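Local structure of glucose-6-phosphate isomerase like protein (Thermus thermophilus, 1WIW) at residues Leu199-Glu207 / Leu229-Val238; Leu160-Leu171 / Asp214-Gly222. The protein probably interconverts phosphorylated sugars, as a presumed glucose-6-phosphate or mannose-6-phosphate isomerase of the PGI/PMI family. All blocks are in the same frame, centred on the assembly; numbering follows the deposited sequence.

Interaction 1 of 2, residues Leu199-Glu207 / Leu229-Val238; sequences LEFFLVGLE and LAKEILESRV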
# COMPACT_ATOMS: atom_id res chain seq x y z
N LEU B 199 3.83 -9.43 8.66
CA LEU B 199 4.73 -10.33 9.36
C LEU B 199 5.17 -11.53 8.52
O LEU B 199 6.32 -11.94 8.57
CB LEU B 199 4.10 -10.79 10.68
CG LEU B 199 3.69 -9.64 11.63
CD1 LEU B 199 3.17 -10.22 12.94
CD2 LEU B 199 4.89 -8.73 11.89
N GLU B 200 4.25 -12.09 7.75
CA GLU B 200 4.58 -13.23 6.89
C GLU B 200 5.65 -12.77 5.89
O GLU B 200 6.60 -13.49 5.59
CB GLU B 200 3.34 -13.72 6.14
CG GLU B 200 2.22 -14.22 7.05
CD GLU B 200 2.52 -15.59 7.64
OE1 GLU B 200 3.69 -16.02 7.61
OE2 GLU B 200 1.57 -16.23 8.16
N PHE B 201 5.47 -11.55 5.39
CA PHE B 201 6.38 -10.94 4.44
C PHE B 201 7.79 -10.84 5.03
O PHE B 201 8.78 -11.19 4.38
CB PHE B 201 5.85 -9.54 4.08
CG PHE B 201 6.76 -8.74 3.20
CD1 PHE B 201 6.87 -9.02 1.84
CD2 PHE B 201 7.49 -7.68 3.72
CE1 PHE B 201 7.69 -8.26 1.02
CE2 PHE B 201 8.32 -6.91 2.90
CZ PHE B 201 8.42 -7.20 1.55
N PHE B 202 7.88 -10.36 6.27
CA PHE B 202 9.17 -10.21 6.94
C PHE B 202 9.89 -11.56 7.07
O PHE B 202 11.11 -11.63 6.96
CB PHE B 202 8.97 -9.61 8.33
CG PHE B 202 8.35 -8.23 8.32
CD1 PHE B 202 7.67 -7.76 9.44
CD2 PHE B 202 8.46 -7.40 7.20
CE1 PHE B 202 7.11 -6.47 9.45
CE2 PHE B 202 7.91 -6.12 7.20
CZ PHE B 202 7.23 -5.65 8.33
N LEU B 203 9.12 -12.61 7.32
CA LEU B 203 9.65 -13.96 7.50
C LEU B 203 10.23 -14.63 6.26
O LEU B 203 11.29 -15.25 6.34
CB LEU B 203 8.57 -14.88 8.07
CG LEU B 203 8.19 -14.73 9.54
CD1 LEU B 203 6.91 -15.50 9.82
CD2 LEU B 203 9.33 -15.25 10.42
N VAL B 204 9.56 -14.51 5.13
CA VAL B 204 10.02 -15.18 3.91
C VAL B 204 10.63 -14.32 2.81
O VAL B 204 11.49 -14.79 2.06
CB VAL B 204 8.88 -16.01 3.28
CG1 VAL B 204 8.48 -17.14 4.22
CG2 VAL B 204 7.68 -15.12 3.01
N GLY B 205 10.19 -13.07 2.70
CA GLY B 205 10.70 -12.22 1.64
C GLY B 205 11.99 -11.44 1.86
O GLY B 205 12.49 -10.82 0.92
N LEU B 206 12.55 -11.48 3.07
CA LEU B 206 13.77 -10.73 3.34
C LEU B 206 15.03 -11.56 3.58
O LEU B 206 15.51 -11.65 4.71
CB LEU B 206 13.54 -9.81 4.55
CG LEU B 206 12.32 -8.89 4.47
CD1 LEU B 206 12.24 -8.05 5.73
CD2 LEU B 206 12.41 -8.01 3.24
N GLU B 207 15.57 -12.14 2.51
CA GLU B 207 16.78 -12.94 2.62
C GLU B 207 17.58 -12.99 1.31
O GLU B 207 17.06 -12.49 0.29
CB GLU B 207 16.43 -14.36 3.06
CG GLU B 207 16.02 -14.46 4.52
CD GLU B 207 15.35 -15.77 4.85
OE1 GLU B 207 15.03 -15.99 6.04
OE2 GLU B 207 15.12 -16.57 3.92
N LEU B 229 6.67 -8.31 17.67
CA LEU B 229 6.86 -9.54 16.90
C LEU B 229 7.70 -9.19 15.68
O LEU B 229 8.63 -9.91 15.32
CB LEU B 229 5.51 -10.11 16.47
CG LEU B 229 4.58 -10.55 17.61
CD1 LEU B 229 3.18 -10.84 17.08
CD2 LEU B 229 5.18 -11.77 18.29
N ALA B 230 7.36 -8.06 15.06
CA ALA B 230 8.07 -7.59 13.88
C ALA B 230 9.55 -7.42 14.20
O ALA B 230 10.42 -7.79 13.41
CB ALA B 230 7.48 -6.26 13.42
N LYS B 231 9.84 -6.87 15.38
CA LYS B 231 11.22 -6.66 15.79
C LYS B 231 11.98 -7.98 15.91
O LYS B 231 13.10 -8.10 15.42
CB LYS B 231 11.27 -5.91 17.12
CG LYS B 231 12.68 -5.70 17.67
CD LYS B 231 12.65 -4.89 18.95
CE LYS B 231 14.05 -4.62 19.49
NZ LYS B 231 14.00 -3.79 20.73
N GLU B 232 11.36 -8.96 16.56
CA GLU B 232 12.02 -10.26 16.72
C GLU B 232 12.35 -10.90 15.37
O GLU B 232 13.39 -11.55 15.22
CB GLU B 232 11.13 -11.21 17.54
CG GLU B 232 11.76 -12.59 17.75
CD GLU B 232 10.98 -13.45 18.73
OE1 GLU B 232 10.95 -13.11 19.93
OE2 GLU B 232 10.40 -14.47 18.30
N ILE B 233 11.49 -10.69 14.39
CA ILE B 233 11.71 -11.26 13.06
C ILE B 233 12.77 -10.49 12.25
O ILE B 233 13.72 -11.08 11.74
CB ILE B 233 10.39 -11.30 12.26
CG1 ILE B 233 9.43 -12.30 12.92
CG2 ILE B 233 10.66 -11.69 10.80
CD1 ILE B 233 8.03 -12.29 12.35
N LEU B 234 12.61 -9.18 12.17
CA LEU B 234 13.52 -8.33 11.39
C LEU B 234 14.92 -8.17 11.97
O LEU B 234 15.88 -7.93 11.24
CB LEU B 234 12.89 -6.95 11.20
CG LEU B 234 11.55 -6.91 10.47
CD1 LEU B 234 10.99 -5.50 10.50
CD2 LEU B 234 11.74 -7.37 9.05
N GLU B 235 15.03 -8.29 13.29
CA GLU B 235 16.31 -8.12 13.97
C GLU B 235 17.48 -8.80 13.27
O GLU B 235 18.52 -8.19 13.00
CB GLU B 235 16.18 -8.63 15.41
CG GLU B 235 17.06 -7.89 16.40
CD GLU B 235 16.82 -8.36 17.83
OE1 GLU B 235 15.68 -8.21 18.32
OE2 GLU B 235 17.78 -8.87 18.45
N SER B 236 17.31 -10.08 12.95
CA SER B 236 18.36 -10.86 12.30
C SER B 236 18.34 -10.77 10.78
O SER B 236 19.29 -11.21 10.12
CB SER B 236 18.20 -12.33 12.69
OG SER B 236 16.90 -12.79 12.37
N ARG B 237 17.29 -10.19 10.22
CA ARG B 237 17.16 -10.12 8.77
C ARG B 237 17.50 -8.81 8.06
O ARG B 237 17.70 -8.81 6.85
CB ARG B 237 15.76 -10.58 8.37
CG ARG B 237 15.45 -12.02 8.80
CD ARG B 237 14.03 -12.44 8.41
NE ARG B 237 13.77 -13.85 8.68
CZ ARG B 237 13.61 -14.38 9.89
NH1 ARG B 237 13.69 -13.62 10.98
NH2 ARG B 237 13.38 -15.67 10.02
N VAL B 238 17.56 -7.69 8.78
CA VAL B 238 17.88 -6.43 8.12
C VAL B 238 19.18 -5.79 8.60
O VAL B 238 19.66 -6.08 9.70
CB VAL B 238 16.73 -5.40 8.27
CG1 VAL B 238 15.41 -6.03 7.82
CG2 VAL B 238 16.64 -4.92 9.71
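I233 pushes its branched side chain between F202 and L203, where helices 199-204 and 229-234 of the SIS domain run almost parallel, axes 9.5 Å apart, side by side against strands 164-168 and 216-221. The two arms divide the work: with CG1 turned anti to the carbonyl carbon (chi1 -66°), CD1 reaches L203 CG at 3.7 Å, while CG2 drops back against F202 CB. One turn earlier A230 makes a hollow, and L199 CD2 and F202 CE1 both lean on its CB. L234 lies over one face of the F202 ring, CD1 above the middle, 4.1 Å from the centroid, and its CD2 presses L206 CD1 at a tight 3.4 Å. R237 closes the C-terminal end, passing CD 3.4 Å from F202 O; L203 CD2 lies over one guanidinium face, toward its rim. NH1 returns to its own helix, donating to I233 O at 2.7 Å. With an alanine at R237, I233 O would probably lose this donor and E207 its nearby positive charge. Greasy interlocking therefore holds the helices: no hydrogen bond links the segments, and the one charge pair, E207 OE1 to R237 NE, is long (3.6 Å) and probably weak; buried NE has no hydrogen-bond partner.

Interaction 2 of 2, residues Leu160-Leu171 / Asp214-Gly222; sequences LLERLPLFYSPL and DPLAAVLLG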
# COMPACT_ATOMS: atom_id res chain seq x y z
N LEU B 160 19.17 6.28 8.01
CA LEU B 160 18.55 5.98 6.72
C LEU B 160 19.43 6.37 5.53
O LEU B 160 19.16 5.97 4.40
CB LEU B 160 17.19 6.70 6.64
CG LEU B 160 15.93 5.94 7.09
CD1 LEU B 160 16.24 4.94 8.17
CD2 LEU B 160 14.88 6.95 7.56
N LEU B 161 20.49 7.13 5.79
CA LEU B 161 21.39 7.57 4.73
C LEU B 161 21.96 6.37 3.97
O LEU B 161 22.56 5.47 4.56
CB LEU B 161 22.53 8.41 5.32
CG LEU B 161 23.64 8.87 4.36
CD1 LEU B 161 23.05 9.73 3.26
CD2 LEU B 161 24.68 9.66 5.14
N GLU B 162 21.75 6.37 2.66
CA GLU B 162 22.22 5.30 1.78
C GLU B 162 21.67 3.92 2.12
O GLU B 162 22.35 2.90 1.95
CB GLU B 162 23.75 5.29 1.76
CG GLU B 162 24.33 6.52 1.08
CD GLU B 162 25.83 6.52 1.02
OE1 GLU B 162 26.40 5.56 0.45
OE2 GLU B 162 26.45 7.48 1.53
N ARG B 163 20.44 3.90 2.61
CA ARG B 163 19.76 2.65 2.92
C ARG B 163 18.37 2.72 2.32
O ARG B 163 17.92 3.80 1.92
CB ARG B 163 19.64 2.44 4.43
CG ARG B 163 20.92 1.97 5.09
CD ARG B 163 20.60 1.25 6.39
NE ARG B 163 21.23 1.88 7.53
CZ ARG B 163 22.50 1.70 7.87
NH1 ARG B 163 23.27 0.89 7.16
NH2 ARG B 163 23.00 2.33 8.93
N LEU B 164 17.72 1.57 2.22
CA LEU B 164 16.37 1.50 1.68
C LEU B 164 15.46 1.29 2.88
O LEU B 164 15.37 0.19 3.42
CB LEU B 164 16.24 0.32 0.72
CG LEU B 164 14.85 0.07 0.13
CD1 LEU B 164 14.37 1.31 -0.61
CD2 LEU B 164 14.88 -1.14 -0.80
N PRO B 165 14.79 2.36 3.35
CA PRO B 165 13.91 2.20 4.50
C PRO B 165 12.64 1.40 4.26
O PRO B 165 12.00 1.50 3.20
CB PRO B 165 13.63 3.65 4.93
CG PRO B 165 13.76 4.42 3.66
CD PRO B 165 14.93 3.77 2.96
N LEU B 166 12.31 0.58 5.24
CA LEU B 166 11.12 -0.25 5.21
C LEU B 166 10.26 0.21 6.38
O LEU B 166 10.59 -0.06 7.54
CB LEU B 166 11.51 -1.73 5.37
CG LEU B 166 10.40 -2.76 5.65
CD1 LEU B 166 9.29 -2.64 4.62
CD2 LEU B 166 11.02 -4.16 5.64
N PHE B 167 9.17 0.91 6.08
CA PHE B 167 8.28 1.43 7.12
C PHE B 167 7.12 0.49 7.44
O PHE B 167 6.42 0.03 6.54
CB PHE B 167 7.70 2.79 6.70
CG PHE B 167 8.74 3.82 6.38
CD1 PHE B 167 8.95 4.25 5.08
CD2 PHE B 167 9.50 4.39 7.40
CE1 PHE B 167 9.90 5.23 4.79
CE2 PHE B 167 10.45 5.37 7.12
CZ PHE B 167 10.65 5.79 5.81
N TYR B 168 6.93 0.23 8.73
CA TYR B 168 5.86 -0.65 9.21
C TYR B 168 5.15 0.05 10.38
O TYR B 168 5.76 0.35 11.40
CB TYR B 168 6.44 -1.99 9.68
CG TYR B 168 5.41 -2.97 10.19
CD1 TYR B 168 5.63 -3.72 11.34
CD2 TYR B 168 4.19 -3.14 9.52
CE1 TYR B 168 4.67 -4.61 11.83
CE2 TYR B 168 3.22 -4.02 10.00
CZ TYR B 168 3.47 -4.75 11.16
OH TYR B 168 2.51 -5.60 11.65
N SER B 169 3.85 0.31 10.21
CA SER B 169 3.05 0.99 11.23
C SER B 169 1.79 0.21 11.61
O SER B 169 0.70 0.48 11.10
CB SER B 169 2.64 2.38 10.73
OG SER B 169 1.88 2.29 9.53
N PRO B 170 1.94 -0.75 12.52
CA PRO B 170 0.85 -1.61 13.02
C PRO B 170 -0.36 -0.85 13.58
O PRO B 170 -1.50 -1.24 13.34
CB PRO B 170 1.53 -2.45 14.10
CG PRO B 170 2.95 -2.49 13.67
CD PRO B 170 3.21 -1.09 13.19
N LEU B 171 -0.10 0.22 14.33
CA LEU B 171 -1.19 0.99 14.93
C LEU B 171 -2.17 1.51 13.89
O LEU B 171 -3.34 1.73 14.18
CB LEU B 171 -0.64 2.16 15.76
CG LEU B 171 -0.27 3.48 15.08
CD1 LEU B 171 -0.12 4.58 16.14
CD2 LEU B 171 1.00 3.32 14.26
N ASP B 214 20.18 -0.87 -2.08
CA ASP B 214 20.83 -0.54 -0.82
C ASP B 214 20.33 -1.45 0.31
O ASP B 214 19.24 -2.01 0.22
CB ASP B 214 20.53 0.92 -0.43
CG ASP B 214 20.90 1.90 -1.52
OD1 ASP B 214 22.06 1.89 -1.97
OD2 ASP B 214 20.02 2.69 -1.93
N PRO B 215 21.13 -1.59 1.38
CA PRO B 215 20.72 -2.44 2.50
C PRO B 215 19.45 -1.89 3.15
O PRO B 215 19.25 -0.68 3.21
CB PRO B 215 21.93 -2.41 3.43
CG PRO B 215 22.54 -1.07 3.14
CD PRO B 215 22.44 -0.98 1.64
N LEU B 216 18.60 -2.78 3.65
CA LEU B 216 17.35 -2.37 4.28
C LEU B 216 17.50 -1.75 5.67
O LEU B 216 18.40 -2.11 6.43
CB LEU B 216 16.40 -3.56 4.36
CG LEU B 216 15.83 -4.10 3.05
CD1 LEU B 216 15.16 -5.43 3.30
CD2 LEU B 216 14.83 -3.09 2.47
N ALA B 217 16.61 -0.83 5.98
CA ALA B 217 16.57 -0.17 7.28
C ALA B 217 15.12 -0.28 7.72
O ALA B 217 14.25 0.43 7.22
CB ALA B 217 16.98 1.29 7.15
N ALA B 218 14.85 -1.20 8.64
CA ALA B 218 13.49 -1.37 9.13
C ALA B 218 13.15 -0.23 10.07
O ALA B 218 13.93 0.12 10.95
CB ALA B 218 13.35 -2.70 9.84
N VAL B 219 11.98 0.37 9.87
CA VAL B 219 11.54 1.47 10.72
C VAL B 219 10.17 1.12 11.27
O VAL B 219 9.16 1.21 10.57
CB VAL B 219 11.44 2.80 9.94
CG1 VAL B 219 11.04 3.92 10.87
CG2 VAL B 219 12.77 3.11 9.28
N LEU B 220 10.13 0.69 12.53
CA LEU B 220 8.87 0.31 13.15
C LEU B 220 8.23 1.56 13.76
O LEU B 220 8.77 2.16 14.69
CB LEU B 220 9.12 -0.76 14.22
CG LEU B 220 9.96 -1.95 13.74
CD1 LEU B 220 10.09 -2.98 14.86
CD2 LEU B 220 9.31 -2.58 12.52
N LEU B 221 7.09 1.94 13.22
CA LEU B 221 6.38 3.13 13.67
C LEU B 221 5.31 2.87 14.73
O LEU B 221 4.27 2.28 14.44
CB LEU B 221 5.74 3.82 12.45
CG LEU B 221 6.72 4.28 11.38
CD1 LEU B 221 5.97 4.64 10.11
CD2 LEU B 221 7.50 5.47 11.91
N GLY B 222 5.57 3.32 15.95
CA GLY B 222 4.58 3.16 17.01
C GLY B 222 4.55 1.86 17.79
O GLY B 222 5.26 0.91 17.47
O HOH W 1 2.17 0.68 15.48
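L164 bonds through N to P215 O and through O to A217 N, and so begins the pairing of two parallel strands, 164-168 and 216-221, in the three-stranded parallel sheet of the C-terminal SIS domain, with 216-221 in the middle. Six backbone hydrogen bonds zip them together, ending with L221 N to Y168 O; the shortest, V219 N to L166 O, is 2.7 Å. The strands diverge in direction by 25°.

Just before the first bond, R163 can be followed outward along the edge of this pair. Its CB rests 3.4 Å from P215 O, and CG lies 4.0 Å from P215 CG, the two side chains crossing nearly at right angles. CD then settles against A217 CB at 3.7 Å. There the chain bends (chi3 -121°), bringing the A217 methyl to the guanidinium edge; NE donates to T159 O and NH1 makes a salt bridge to D239, so the head ties the strand start to the preceding helix and to the segment leading into strand 240-244.

The P165, A217, F167 and V219 side is covered by helices 174-185 and 251-272. On it F167 runs alongside V219, ring CD2 3.6 Å from V219 CB. On the L164, L216, Y168 and L220 side, L164 lies next to L216, pointing the same way, and also meets L164 of the second subunit. Y168 turns a ring edge to L220 CD2, and P170 CG sits over one ring face, toward its rim.

Beyond the last strand bond, G222 has backbone angles that by themselves call for glycine, and a CB there would also crowd L171 CD2. A single water takes over the pairing, accepting from L171 N at 2.6 Å and donating to L221 O at 2.8 Å.

Overall arrangement
Interaction 2 is part of the sheet of the SIS domain, and interaction 1 is the helix pair lying on one side of it; their centres are 12 Å apart. Along the chain the segments alternate: strand 164-168, helix 198-204, strand 216-221, helix 225-234. Both helices pack on the same two strands. F202 meets Y168 edge to face, A230 CB also touches Y168, L234 CD1 reaches A218 CB and L206 CD2 reaches L216 CD1. With helices on the opposite face as well, the layering is alpha-beta-alpha. Both interactions also touch the second subunit, so this part of the domain contributes to the contact between subunits.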